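Protein P47 (Clostridium botulinum, PDB 6EKT) may form part of a progenitor toxin complex that protects botulinum neurotoxin in the host gut, and has a fold resembling tubular lipid-binding proteins. Local coordinates at residues 52-56 with 160-166; 66-72 with 84-90; 104-110 with 140-146. All blocks are in the same frame, centred on the assembly; numbering follows the deposited sequence.

Interaction 1: 52-56 with 160-166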
loop_
_atom_site.group_PDB
_atom_site.type_symbol
_atom_site.label_atom_id
_atom_site.label_comp_id
_atom_site.label_asym_id
_atom_site.label_seq_id
_atom_site.Cartn_x
_atom_site.Cartn_y
_atom_site.Cartn_z
ATOM N N GLN A 52 -18.646 17.228 -25.844
ATOM C CA GLN A 52 -19.669 16.734 -26.759
ATOM C C GLN A 52 -19.097 15.762 -27.789
ATOM O O GLN A 52 -17.993 15.970 -28.305
ATOM C CB GLN A 52 -20.476 17.868 -27.400
ATOM C CG GLN A 52 -19.742 18.780 -28.378
ATOM C CD GLN A 52 -20.710 19.569 -29.251
ATOM O OE1 GLN A 52 -20.852 19.294 -30.445
ATOM N NE2 GLN A 52 -21.405 20.527 -28.651
ATOM N N PHE A 53 -19.840 14.687 -28.036
ATOM C CA PHE A 53 -19.449 13.667 -29.000
ATOM C C PHE A 53 -20.379 13.771 -30.206
ATOM O O PHE A 53 -21.613 13.700 -30.054
ATOM C CB PHE A 53 -19.560 12.235 -28.407
ATOM C CG PHE A 53 -18.517 11.878 -27.355
ATOM C CD1 PHE A 53 -17.444 12.725 -27.028
ATOM C CD2 PHE A 53 -18.605 10.640 -26.700
ATOM C CE1 PHE A 53 -16.501 12.345 -26.069
ATOM C CE2 PHE A 53 -17.667 10.259 -25.745
ATOM C CZ PHE A 53 -16.619 11.113 -25.427
ATOM N N LEU A 54 -19.775 13.949 -31.384
ATOM C CA LEU A 54 -20.463 13.844 -32.679
ATOM C C LEU A 54 -19.943 12.664 -33.495
ATOM O O LEU A 54 -18.748 12.358 -33.470
ATOM C CB LEU A 54 -20.277 15.123 -33.518
ATOM C CG LEU A 54 -20.601 16.504 -32.941
ATOM C CD1 LEU A 54 -19.929 17.620 -33.747
ATOM C CD2 LEU A 54 -22.104 16.711 -32.944
ATOM N N TYR A 55 -20.853 12.032 -34.237
ATOM C CA TYR A 55 -20.512 11.002 -35.208
ATOM C C TYR A 55 -21.484 11.082 -36.389
ATOM O O TYR A 55 -22.693 11.218 -36.196
ATOM C CB TYR A 55 -20.527 9.601 -34.578
ATOM C CG TYR A 55 -20.415 8.489 -35.601
ATOM C CD1 TYR A 55 -19.160 8.078 -36.093
ATOM C CD2 TYR A 55 -21.559 7.872 -36.109
ATOM C CE1 TYR A 55 -19.061 7.072 -37.056
ATOM C CE2 TYR A 55 -21.467 6.873 -37.068
ATOM C CZ TYR A 55 -20.221 6.480 -37.531
ATOM O OH TYR A 55 -20.145 5.488 -38.476
ATOM N N SER A 56 -20.931 10.975 -37.598
ATOM C CA SER A 56 -21.696 11.010 -38.849
ATOM C C SER A 56 -21.247 9.935 -39.820
ATOM O O SER A 56 -20.077 9.540 -39.832
ATOM C CB SER A 56 -21.524 12.361 -39.532
ATOM O OG SER A 56 -22.382 13.303 -38.948
ATOM N N LYS A 160 -25.668 1.170 -31.127
ATOM C CA LYS A 160 -24.680 1.172 -32.191
ATOM C C LYS A 160 -24.018 2.543 -32.330
ATOM O O LYS A 160 -22.791 2.623 -32.374
ATOM C CB LYS A 160 -25.311 0.718 -33.509
ATOM C CG LYS A 160 -24.325 0.576 -34.654
ATOM C CD LYS A 160 -24.410 1.771 -35.604
ATOM C CE LYS A 160 -23.609 1.533 -36.875
ATOM N NZ LYS A 160 -23.215 2.840 -37.487
ATOM N N LEU A 161 -24.827 3.600 -32.387
ATOM C CA LEU A 161 -24.306 4.953 -32.612
ATOM C C LEU A 161 -23.564 5.523 -31.401
ATOM O O LEU A 161 -22.656 6.337 -31.575
ATOM C CB LEU A 161 -25.412 5.912 -33.071
ATOM C CG LEU A 161 -25.942 5.659 -34.490
ATOM C CD1 LEU A 161 -27.239 6.417 -34.728
ATOM C CD2 LEU A 161 -24.888 6.081 -35.513
ATOM N N LEU A 162 -23.956 5.109 -30.196
ATOM C CA LEU A 162 -23.220 5.496 -28.981
ATOM C C LEU A 162 -21.779 5.011 -29.030
ATOM O O LEU A 162 -20.858 5.759 -28.727
ATOM C CB LEU A 162 -23.898 5.003 -27.691
ATOM C CG LEU A 162 -23.161 5.441 -26.396
ATOM C CD1 LEU A 162 -24.106 5.941 -25.313
ATOM C CD2 LEU A 162 -22.251 4.343 -25.844
ATOM N N ILE A 163 -21.597 3.752 -29.400
ATOM C CA ILE A 163 -20.262 3.178 -29.472
ATOM C C ILE A 163 -19.459 3.882 -30.572
ATOM O O ILE A 163 -18.293 4.228 -30.363
ATOM C CB ILE A 163 -20.336 1.659 -29.678
ATOM C CG1 ILE A 163 -21.019 1.028 -28.463
ATOM C CG2 ILE A 163 -18.951 1.061 -29.884
ATOM C CD1 ILE A 163 -21.256 -0.467 -28.579
ATOM N N ASN A 164 -20.103 4.105 -31.726
ATOM C CA ASN A 164 -19.475 4.833 -32.826
ATOM C C ASN A 164 -18.933 6.150 -32.318
ATOM O O ASN A 164 -17.763 6.471 -32.558
ATOM C CB ASN A 164 -20.469 5.129 -33.950
ATOM C CG ASN A 164 -20.614 3.996 -34.942
ATOM O OD1 ASN A 164 -21.705 3.773 -35.447
ATOM N ND2 ASN A 164 -19.525 3.300 -35.249
ATOM N N ALA A 165 -19.787 6.891 -31.606
ATOM C CA ALA A 165 -19.440 8.212 -31.115
ATOM C C ALA A 165 -18.306 8.173 -30.063
ATOM O O ALA A 165 -17.363 8.976 -30.129
ATOM C CB ALA A 165 -20.678 8.929 -30.588
ATOM N N PHE A 166 -18.366 7.220 -29.136
ATOM C CA PHE A 166 -17.293 7.092 -28.132
ATOM C C PHE A 166 -15.937 6.813 -28.770
ATOM O O PHE A 166 -14.984 7.563 -28.538
ATOM C CB PHE A 166 -17.641 6.053 -27.048
ATOM C CG PHE A 166 -18.444 6.620 -25.909
ATOM C CD1 PHE A 166 -19.712 7.165 -26.125
ATOM C CD2 PHE A 166 -17.933 6.617 -24.609
ATOM C CE1 PHE A 166 -20.455 7.704 -25.075
ATOM C CE2 PHE A 166 -18.662 7.163 -23.556
ATOM C CZ PHE A 166 -19.926 7.697 -23.787
#
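Y55 lies over N164, and F53 drives its ring edge into the face of F166. These two aromatic contacts join strand 52-57 to helix 152-168 in the N-terminal domain of P47, a TULIP-superfamily-like protein; the domain folds much like OrfX2. The strand and helix segments approach to 7.4 Å between axes and cross at 111°. One face of the Y55 ring is covered by N164 as a CH-pi contact. N164 CB sits 3.5 Å from the Y55 ring centroid, almost on the ring normal. The side-chain amide of N164 carries on across the same face toward the hydroxyl end, and its plane lies 15° from that of the ring. The other aromatic pair is T-shaped. The F53 and F166 planes stand at 88° with centroids 4.9 Å apart, and CE2 of F53 points near the centre of the F166 ring. A165 lies between the two pairs, its CB 4.0 Å from Y55 CB and nearly as close to F53 CB. L161 adds a methyl, CD2, beside Y55 CD2. Y55 has CG anti to the backbone N, which swings the ring over N164. The next shell fixes these groups. F53 and Y55 pair through their backbones with M66 and I64 of strand 62-68, and F68 makes a second edge-to-face contact with F53. K160 NZ is hydrogen-bonded to Q62 OE1. The same nitrogen, one helix turn before N164, gives a hydrogen bond in the carbonyl plane of the N164 amide, 2.7 Å from K160 NZ to N164 OD1.

Interaction 2: 66-72 with 84-90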
loop_
_atom_site.group_PDB
_atom_site.type_symbol
_atom_site.label_atom_id
_atom_site.label_comp_id
_atom_site.label_asym_id
_atom_site.label_seq_id
_atom_site.Cartn_x
_atom_site.Cartn_y
_atom_site.Cartn_z
ATOM N N MET A 66 -24.135 14.098 -28.752
ATOM C CA MET A 66 -24.299 13.955 -27.299
ATOM C C MET A 66 -23.518 15.020 -26.550
ATOM O O MET A 66 -22.284 15.079 -26.642
ATOM C CB MET A 66 -23.857 12.558 -26.824
ATOM C CG MET A 66 -24.726 11.401 -27.298
ATOM S SD MET A 66 -24.207 9.750 -26.771
ATOM C CE MET A 66 -22.700 9.491 -27.699
ATOM N N VAL A 67 -24.234 15.862 -25.811
ATOM C CA VAL A 67 -23.604 16.806 -24.881
ATOM C C VAL A 67 -23.906 16.301 -23.462
ATOM O O VAL A 67 -25.079 16.159 -23.078
ATOM C CB VAL A 67 -24.085 18.276 -25.085
ATOM C CG1 VAL A 67 -23.161 19.254 -24.364
ATOM C CG2 VAL A 67 -24.169 18.648 -26.568
ATOM N N PHE A 68 -22.848 16.013 -22.702
ATOM C CA PHE A 68 -22.983 15.355 -21.399
ATOM C C PHE A 68 -23.241 16.289 -20.223
ATOM O O PHE A 68 -22.624 17.351 -20.097
ATOM C CB PHE A 68 -21.760 14.466 -21.104
ATOM C CG PHE A 68 -21.548 13.378 -22.122
ATOM C CD1 PHE A 68 -22.367 12.253 -22.145
ATOM C CD2 PHE A 68 -20.511 13.472 -23.048
ATOM C CE1 PHE A 68 -22.159 11.241 -23.079
ATOM C CE2 PHE A 68 -20.300 12.473 -23.990
ATOM C CZ PHE A 68 -21.124 11.354 -24.007
ATOM N N ASP A 69 -24.175 15.870 -19.376
ATOM C CA ASP A 69 -24.410 16.453 -18.057
ATOM C C ASP A 69 -23.173 16.258 -17.162
ATOM O O ASP A 69 -22.656 17.222 -16.584
ATOM C CB ASP A 69 -25.631 15.771 -17.429
ATOM C CG ASP A 69 -26.524 16.728 -16.672
ATOM O OD1 ASP A 69 -26.174 17.099 -15.535
ATOM O OD2 ASP A 69 -27.593 17.091 -17.211
ATOM N N ASN A 70 -22.702 15.009 -17.099
ATOM C CA ASN A 70 -21.652 14.557 -16.183
ATOM C C ASN A 70 -21.250 13.140 -16.597
ATOM O O ASN A 70 -21.954 12.521 -17.394
ATOM C CB ASN A 70 -22.186 14.530 -14.749
ATOM C CG ASN A 70 -21.080 14.364 -13.730
ATOM O OD1 ASN A 70 -19.910 14.511 -14.063
ATOM N ND2 ASN A 70 -21.440 14.051 -12.493
ATOM N N TRP A 71 -20.118 12.649 -16.086
ATOM C CA TRP A 71 -19.824 11.204 -16.058
ATOM C C TRP A 71 -19.594 10.876 -14.590
ATOM O O TRP A 71 -18.910 11.631 -13.892
ATOM C CB TRP A 71 -18.574 10.831 -16.858
ATOM C CG TRP A 71 -18.690 10.825 -18.357
ATOM C CD1 TRP A 71 -19.669 11.407 -19.133
ATOM C CD2 TRP A 71 -17.750 10.255 -19.270
ATOM N NE1 TRP A 71 -19.408 11.199 -20.469
ATOM C CE2 TRP A 71 -18.232 10.509 -20.584
ATOM C CE3 TRP A 71 -16.547 9.543 -19.109
ATOM C CZ2 TRP A 71 -17.557 10.068 -21.729
ATOM C CZ3 TRP A 71 -15.867 9.117 -20.247
ATOM C CH2 TRP A 71 -16.381 9.374 -21.546
ATOM N N GLU A 72 -20.169 9.776 -14.110
ATOM C CA GLU A 72 -20.090 9.411 -12.692
ATOM C C GLU A 72 -19.867 7.916 -12.540
ATOM O O GLU A 72 -20.631 7.115 -13.090
ATOM C CB GLU A 72 -21.370 9.820 -11.952
ATOM C CG GLU A 72 -21.425 9.381 -10.486
ATOM C CD GLU A 72 -22.817 9.455 -9.856
ATOM O OE1 GLU A 72 -23.805 9.744 -10.563
ATOM O OE2 GLU A 72 -22.931 9.223 -8.631
ATOM N N ILE A 84 -19.985 3.352 -15.204
ATOM C CA ILE A 84 -20.213 4.800 -15.205
ATOM C C ILE A 84 -21.575 5.177 -15.783
ATOM O O ILE A 84 -22.088 4.489 -16.686
ATOM C CB ILE A 84 -19.092 5.594 -15.925
ATOM C CG1 ILE A 84 -18.991 5.217 -17.416
ATOM C CG2 ILE A 84 -17.757 5.451 -15.171
ATOM C CD1 ILE A 84 -18.231 6.226 -18.261
ATOM N N LYS A 85 -22.166 6.235 -15.229
ATOM C CA LYS A 85 -23.367 6.840 -15.803
ATOM C C LYS A 85 -22.916 8.026 -16.645
ATOM O O LYS A 85 -22.074 8.811 -16.196
ATOM C CB LYS A 85 -24.309 7.346 -14.711
ATOM C CG LYS A 85 -24.973 6.291 -13.838
ATOM C CD LYS A 85 -25.881 7.006 -12.850
ATOM C CE LYS A 85 -26.288 6.134 -11.671
ATOM N NZ LYS A 85 -27.072 6.958 -10.700
ATOM N N THR A 86 -23.481 8.173 -17.848
ATOM C CA THR A 86 -23.112 9.289 -18.726
ATOM C C THR A 86 -24.355 10.094 -19.156
ATOM O O THR A 86 -24.664 10.155 -20.351
ATOM C CB THR A 86 -22.300 8.828 -19.964
ATOM O OG1 THR A 86 -23.111 7.967 -20.775
ATOM C CG2 THR A 86 -21.015 8.079 -19.565
ATOM N N PRO A 87 -25.072 10.712 -18.182
ATOM C CA PRO A 87 -26.307 11.435 -18.493
ATOM C C PRO A 87 -26.093 12.482 -19.600
ATOM O O PRO A 87 -25.129 13.262 -19.554
ATOM C CB PRO A 87 -26.691 12.095 -17.156
ATOM C CG PRO A 87 -25.428 12.095 -16.345
ATOM C CD PRO A 87 -24.740 10.821 -16.743
ATOM N N ILE A 88 -26.960 12.434 -20.603
ATOM C CA ILE A 88 -26.941 13.361 -21.742
ATOM C C ILE A 88 -27.922 14.500 -21.447
ATOM O O ILE A 88 -29.124 14.266 -21.288
ATOM C CB ILE A 88 -27.332 12.650 -23.071
ATOM C CG1 ILE A 88 -26.390 11.471 -23.359
ATOM C CG2 ILE A 88 -27.277 13.615 -24.257
ATOM C CD1 ILE A 88 -27.023 10.360 -24.171
ATOM N N LYS A 89 -27.409 15.725 -21.381
ATOM C CA LYS A 89 -28.285 16.891 -21.169
ATOM C C LYS A 89 -29.031 17.326 -22.434
ATOM O O LYS A 89 -30.170 17.793 -22.347
ATOM C CB LYS A 89 -27.554 18.072 -20.502
ATOM C CG LYS A 89 -26.419 18.728 -21.284
ATOM C CD LYS A 89 -25.991 20.043 -20.626
ATOM C CE LYS A 89 -24.528 20.359 -20.904
ATOM N NZ LYS A 89 -24.010 21.464 -20.040
ATOM N N GLU A 90 -28.383 17.183 -23.592
ATOM C CA GLU A 90 -28.987 17.515 -24.887
ATOM C C GLU A 90 -28.312 16.756 -26.032
ATOM O O GLU A 90 -27.136 16.375 -25.955
ATOM C CB GLU A 90 -28.984 19.033 -25.160
ATOM C CG GLU A 90 -27.604 19.639 -25.346
ATOM C CD GLU A 90 -27.634 21.027 -25.944
ATOM O OE1 GLU A 90 -27.980 21.171 -27.135
ATOM O OE2 GLU A 90 -27.308 21.980 -25.225
#
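The carbonyl oxygen of V67 is gripped by two successive backbone N-H groups. K89 N binds V67 O at 2.9 Å, while E90 N gives a weak bond to the same oxygen. V67 N returns a straighter bond than that from K89, to E90 O, 3.0 Å long. K89 and E90 together face the single residue V67, which makes this a classic beta bulge. The side chains of V67 and E90 run side by side, with V67 CG2 against E90 CG. K89 CE comes against V67 CG1. Past the bulge, D69 N bonds to P87 O at 2.8 Å. D69 CB also packs on the proline ring. The bulge lies where the chain turns a corner at K89 and E90. Strand 62-68 belongs to a four-stranded antiparallel sheet, and strand 81-88 to a neighbouring six-stranded one. The second paired region is E72 with K85, an antiparallel hydrogen-bonded pair. K85 N reaches E72 O at 2.8 Å, and E72 N is bonded to K85 O. Their charged ends stay beyond salt-bridge range. Between the paired regions, W71 and F68 turn their rings into the protein. T86 CG2 sits over the five-membered ring of W71, 3.6 Å from its centroid, as a CH-pi contact. With chi1 at 64° the T86 hydroxyl takes the place between N and C, and the methyl is left to lie on the indole. I84 CD1 touches W71 CE3 farther along the indole. W71 NE1 lies over the centre of one face of the F68 ring. The carbonyl oxygens of T86 and P87 meet that ring at its edge. M66 SD lies 3.9 Å from I88 CD1, and its side chain also touches L162, A165 and F166 of helix 152-168.

Interaction 3: 104-110 with 140-146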
loop_
_atom_site.group_PDB
_atom_site.type_symbol
_atom_site.label_atom_id
_atom_site.label_comp_id
_atom_site.label_asym_id
_atom_site.label_seq_id
_atom_site.Cartn_x
_atom_site.Cartn_y
_atom_site.Cartn_z
ATOM N N GLY A 104 -32.121 14.033 -21.485
ATOM C CA GLY A 104 -32.597 13.268 -20.332
ATOM C C GLY A 104 -32.360 11.768 -20.401
ATOM O O GLY A 104 -32.837 11.030 -19.537
ATOM N N ILE A 105 -31.606 11.318 -21.406
ATOM C CA ILE A 105 -31.204 9.905 -21.527
ATOM C C ILE A 105 -29.949 9.678 -20.664
ATOM O O ILE A 105 -29.011 10.501 -20.676
ATOM C CB ILE A 105 -31.036 9.471 -23.019
ATOM C CG1 ILE A 105 -32.399 9.155 -23.670
ATOM C CG2 ILE A 105 -30.167 8.225 -23.168
ATOM C CD1 ILE A 105 -33.368 10.308 -23.771
ATOM N N ASN A 106 -29.952 8.564 -19.922
ATOM C CA ASN A 106 -28.969 8.305 -18.862
ATOM C C ASN A 106 -28.351 6.886 -18.988
ATOM O O ASN A 106 -28.737 5.960 -18.251
ATOM C CB ASN A 106 -29.636 8.553 -17.492
ATOM C CG ASN A 106 -28.646 8.577 -16.342
ATOM O OD1 ASN A 106 -27.428 8.712 -16.538
ATOM N ND2 ASN A 106 -29.170 8.460 -15.122
ATOM N N PRO A 107 -27.389 6.710 -19.930
ATOM C CA PRO A 107 -26.777 5.402 -20.159
ATOM C C PRO A 107 -25.841 4.979 -19.029
ATOM O O PRO A 107 -25.243 5.824 -18.347
ATOM C CB PRO A 107 -25.965 5.608 -21.450
ATOM C CG PRO A 107 -26.484 6.890 -22.060
ATOM C CD PRO A 107 -26.837 7.716 -20.856
ATOM N N VAL A 108 -25.752 3.665 -18.835
ATOM C CA VAL A 108 -24.764 3.084 -17.940
ATOM C C VAL A 108 -23.824 2.252 -18.799
ATOM O O VAL A 108 -24.252 1.299 -19.478
ATOM C CB VAL A 108 -25.415 2.214 -16.836
ATOM C CG1 VAL A 108 -24.356 1.667 -15.881
ATOM C CG2 VAL A 108 -26.464 3.015 -16.077
ATOM N N LEU A 109 -22.554 2.642 -18.783
ATOM C CA LEU A 109 -21.526 1.946 -19.506
ATOM C C LEU A 109 -20.530 1.315 -18.539
ATOM O O LEU A 109 -20.490 1.652 -17.341
ATOM C CB LEU A 109 -20.788 2.906 -20.450
ATOM C CG LEU A 109 -21.638 3.816 -21.346
ATOM C CD1 LEU A 109 -20.790 4.853 -22.072
ATOM C CD2 LEU A 109 -22.426 2.985 -22.338
ATOM N N GLU A 110 -19.739 0.393 -19.071
ATOM C CA GLU A 110 -18.518 -0.034 -18.418
ATOM C C GLU A 110 -17.362 0.223 -19.358
ATOM O O GLU A 110 -17.400 -0.178 -20.521
ATOM C CB GLU A 110 -18.585 -1.506 -17.998
ATOM C CG GLU A 110 -19.249 -1.679 -16.653
ATOM C CD GLU A 110 -19.239 -3.107 -16.137
ATOM O OE1 GLU A 110 -20.096 -3.407 -15.296
ATOM O OE2 GLU A 110 -18.379 -3.927 -16.548
ATOM N N LYS A 140 -18.618 -1.339 -22.877
ATOM C CA LYS A 140 -19.813 -2.171 -22.800
ATOM C C LYS A 140 -20.980 -1.291 -22.441
ATOM O O LYS A 140 -20.847 -0.384 -21.613
ATOM C CB LYS A 140 -19.687 -3.274 -21.747
ATOM C CG LYS A 140 -18.520 -4.234 -21.953
ATOM C CD LYS A 140 -18.554 -5.376 -20.942
ATOM C CE LYS A 140 -18.164 -4.898 -19.557
ATOM N NZ LYS A 140 -18.314 -5.939 -18.493
ATOM N N ILE A 141 -22.122 -1.549 -23.080
ATOM C CA ILE A 141 -23.370 -0.917 -22.694
ATOM C C ILE A 141 -24.072 -1.805 -21.673
ATOM O O ILE A 141 -24.457 -2.943 -21.972
ATOM C CB ILE A 141 -24.269 -0.609 -23.923
ATOM C CG1 ILE A 141 -23.514 0.338 -24.873
ATOM C CG2 ILE A 141 -25.615 -0.031 -23.477
ATOM C CD1 ILE A 141 -24.147 0.523 -26.239
ATOM N N ILE A 142 -24.219 -1.277 -20.464
ATOM C CA ILE A 142 -24.922 -1.964 -19.386
ATOM C C ILE A 142 -26.422 -1.705 -19.511
ATOM O O ILE A 142 -27.188 -2.660 -19.605
ATOM C CB ILE A 142 -24.346 -1.587 -17.989
ATOM C CG1 ILE A 142 -22.825 -1.799 -17.952
ATOM C CG2 ILE A 142 -25.026 -2.368 -16.862
ATOM C CD1 ILE A 142 -22.331 -3.192 -18.356
ATOM N N VAL A 143 -26.822 -0.429 -19.532
ATOM C CA VAL A 143 -28.221 0.004 -19.697
ATOM C C VAL A 143 -28.237 1.177 -20.676
ATOM O O VAL A 143 -27.512 2.158 -20.499
ATOM C CB VAL A 143 -28.879 0.456 -18.358
ATOM C CG1 VAL A 143 -30.368 0.731 -18.546
ATOM C CG2 VAL A 143 -28.690 -0.580 -17.255
ATOM N N SER A 144 -29.066 1.078 -21.709
ATOM C CA SER A 144 -29.163 2.143 -22.715
ATOM C C SER A 144 -29.690 3.447 -22.103
ATOM O O SER A 144 -29.149 4.536 -22.355
ATOM C CB SER A 144 -30.015 1.685 -23.916
ATOM O OG SER A 144 -29.422 0.535 -24.510
ATOM N N ASP A 145 -30.726 3.320 -21.284
ATOM C CA ASP A 145 -31.297 4.459 -20.576
ATOM C C ASP A 145 -31.901 4.012 -19.252
ATOM O O ASP A 145 -32.923 3.328 -19.214
ATOM C CB ASP A 145 -32.347 5.190 -21.440
ATOM C CG ASP A 145 -32.836 6.501 -20.807
ATOM O OD1 ASP A 145 -32.224 6.997 -19.846
ATOM O OD2 ASP A 145 -33.844 7.049 -21.295
ATOM N N LEU A 146 -31.249 4.425 -18.175
ATOM C CA LEU A 146 -31.717 4.182 -16.813
ATOM C C LEU A 146 -33.108 4.813 -16.557
ATOM O O LEU A 146 -33.829 4.384 -15.652
ATOM C CB LEU A 146 -30.668 4.714 -15.832
ATOM C CG LEU A 146 -30.375 4.046 -14.484
ATOM C CD1 LEU A 146 -30.135 2.547 -14.594
ATOM C CD2 LEU A 146 -29.180 4.737 -13.851
#
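The carboxylates of D145 and E110 are the flat groups here, and each is met from above its plane. N106 N bonds to D145 OD1 at 2.8 Å, 52° out of that plane. I105 CG1 lies against the other oxygen, OD2. K140 NZ makes a salt bridge to E110 OE2, also 2.8 Å, and I142 CD1 packs beside E110 OE1. The D145 carboxylate reaches N106 because its CG is anti to the backbone N (chi1 -172°). N147 and N149 supply further backbone N-H groups to it. Strands 108-118 and 124-141 form an antiparallel hairpin, and this contact lies at the end of the hairpin away from its turn. V108 O accepts from both V143 N, at 3.1 Å, and I142 N, at 2.8 Å. I142 and V143 thus face V108 in a classic beta bulge. L146 N bonds to N106 O at 2.9 Å. L109 CD2 touches I141 CG1 on the side facing helix 152-168. V108 CG2 meets L146 CD2 on the other side. R83 also bridges E110, and F81 forms a cation-pi contact with K140. The buried E110 is thus flanked by two positive groups, which would be expected to stabilise its charged form.

Overall arrangement
The three contacts cluster at one end of the elongated chain, their centres 10 to 14 Å apart and each more than 30 Å from the chain centre. Interactions 2 and 3 follow each other in sequence, and both are nested inside the loop closed by interaction 1. Strand 62-68 pairs with strand 52-57 of interaction 1, through F53 N and M66 O. Strands 81-88 and 108-118 are neighbours in the six-stranded sheet, so interactions 2 and 3 share it. Helix 152-168 packs against both sheets: A165 touches M66 of strand 62-68, and F166 touches L109 of strand 108-118. All three lie in the N-terminal domain, which folds much like OrfX2, and tie its two sheets and helix 152-168 together.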